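Local coordinates for DUF4848 domain-containing protein (Bacteroides thetaiotaomicron, PDB 4LB8) that is of unknown function but belongs to the DUF4848 family and may form a two-fold symmetric dimer, at the interface of chains A and B. Residues are numbered along the deposited sequence; one frame, centred on the assembly and turned at random. Chains: chain A/B, Uncharacterized protein.

The interface of chains A and B. Residues chain A 161-164, 173, 282; chain B 159-163.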
# COMPACT_ATOMS: atom_id res chain seq x y z
N SER A 161 -4.65 2.30 1.51
CA SER A 161 -3.72 1.95 2.56
C SER A 161 -2.38 1.50 1.96
O SER A 161 -2.39 0.82 0.93
CB SER A 161 -4.32 0.84 3.41
OG SER A 161 -3.61 0.73 4.63
N SER A 162 -1.24 1.90 2.61
CA SER A 162 0.16 1.55 2.28
C SER A 162 1.01 1.55 3.55
O SER A 162 1.00 2.53 4.31
CB SER A 162 0.78 2.48 1.25
OG SER A 162 0.27 2.18 -0.03
N VAL A 163 1.72 0.45 3.77
CA VAL A 163 2.56 0.22 4.94
C VAL A 163 3.91 -0.25 4.42
O VAL A 163 3.94 -1.14 3.55
CB VAL A 163 1.88 -0.78 5.92
CG1 VAL A 163 2.74 -1.04 7.14
CG2 VAL A 163 0.50 -0.29 6.33
N SER A 164 5.01 0.38 4.87
CA SER A 164 6.36 0.06 4.40
C SER A 164 6.84 -1.25 4.99
O SER A 164 6.45 -1.60 6.10
CB SER A 164 7.33 1.18 4.75
OG SER A 164 7.50 1.38 6.15
N TYR A 173 6.75 3.94 7.37
CA TYR A 173 5.48 4.63 7.33
C TYR A 173 4.32 3.66 7.39
O TYR A 173 4.47 2.46 7.12
CB TYR A 173 5.36 5.54 6.06
CG TYR A 173 5.45 4.80 4.74
CD1 TYR A 173 4.33 4.19 4.17
CD2 TYR A 173 6.66 4.69 4.06
CE1 TYR A 173 4.41 3.48 2.98
CE2 TYR A 173 6.76 3.99 2.85
CZ TYR A 173 5.63 3.37 2.32
OH TYR A 173 5.73 2.66 1.14
N GLN A 282 -0.94 -2.54 12.13
CA GLN A 282 -0.68 -1.83 10.89
C GLN A 282 0.62 -1.00 10.94
O GLN A 282 0.85 -0.17 10.04
CB GLN A 282 -1.90 -0.95 10.56
CG GLN A 282 -3.11 -1.74 10.03
CD GLN A 282 -2.79 -2.61 8.82
OE1 GLN A 282 -3.01 -3.83 8.81
NE2 GLN A 282 -2.27 -2.03 7.77
N THR B 159 5.82 -3.36 -0.74
CA THR B 159 5.29 -2.86 0.51
C THR B 159 4.87 -4.06 1.39
O THR B 159 4.74 -5.18 0.88
CB THR B 159 4.12 -1.87 0.27
OG1 THR B 159 3.09 -2.51 -0.47
CG2 THR B 159 4.54 -0.60 -0.43
N ARG B 160 4.70 -3.82 2.69
CA ARG B 160 4.19 -4.81 3.65
C ARG B 160 2.70 -5.00 3.44
O ARG B 160 2.17 -6.09 3.55
CB ARG B 160 4.44 -4.31 5.08
CG ARG B 160 4.14 -5.32 6.14
CD ARG B 160 4.52 -4.77 7.47
NE ARG B 160 3.91 -5.50 8.57
CZ ARG B 160 4.41 -6.60 9.13
NH1 ARG B 160 5.54 -7.12 8.68
NH2 ARG B 160 3.78 -7.17 10.14
N SER B 161 2.02 -3.89 3.16
CA SER B 161 0.58 -3.84 3.01
C SER B 161 0.19 -2.83 1.93
O SER B 161 0.82 -1.77 1.86
CB SER B 161 -0.05 -3.48 4.35
OG SER B 161 -1.43 -3.77 4.32
N SER B 162 -0.86 -3.17 1.10
CA SER B 162 -1.47 -2.34 0.04
C SER B 162 -2.93 -2.72 -0.12
O SER B 162 -3.27 -3.90 -0.28
CB SER B 162 -0.75 -2.47 -1.29
OG SER B 162 0.46 -1.74 -1.25
N VAL B 163 -3.80 -1.70 -0.07
CA VAL B 163 -5.24 -1.85 -0.16
C VAL B 163 -5.72 -0.84 -1.20
O VAL B 163 -5.29 0.32 -1.15
CB VAL B 163 -5.91 -1.66 1.23
CG1 VAL B 163 -7.42 -1.78 1.17
CG2 VAL B 163 -5.33 -2.63 2.26
O HOH W 1 -2.76 -1.66 4.90
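A:Val163 and B:Ser161 face each other where the short strands 161-163 of the two chains run antiparallel and form a two-stranded ribbon across the two-fold axis. The amide of A:Val163 donates its N-H to the carbonyl O of B:Ser161 at 3.1 Å, and B:Val163 N does the same to A:Ser161 O, its twin. The return bonds from the serine amides to the valine carbonyls are weak. At the end of the ribbon, the N-H of B:Arg160 reaches A:Val163 O at 2.9 Å, more bent at the hydrogen (138°). A:Val163 O thus receives the N-H of B:Arg160 as well as the weak bond from B:Ser161 N.

On one face of the ribbon the valine side chains pack beside the serines. A:Val163 CB lies 3.7 Å from B:Ser161 CB, and its CG2 branch also rests against that carbon. CG1, anti to the backbone N (chi1 179°), runs instead alongside the extended chain of B:Arg160, 4.1 Å from CD. Both Ser161 side chains lie on this face, and their hydroxyls turn inward to the same water, which sits on the two-fold axis: with OG anti to the backbone N (chi1 -164°), A:Ser161 and B:Ser161 each place OG 2.6 Å from it. The amide NE2 of A:Gln282 stands near B:Ser161 OG without bonding to it.

The opposite face carries the Ser162 pair and B:Thr159. B:Thr159 OG1 and B:Ser162 OG share a hydrogen bond of 2.8 Å, which probably steadies the threonine, whose methyl CG2 is turned toward A:Tyr173 OH, 3.8 Å away. A:Ser164 CB lies over one face of the tyrosine ring toward its rim, while A:Ser164 OG accepts the backbone N-H of A:Tyr173 at 2.9 Å.

In this intertwined pair, possibly a dimer, each chain's helical N-terminal part lies beside the other's strand-rich part, and strands 161-163 meet centrally, where the chains cross over between their halves.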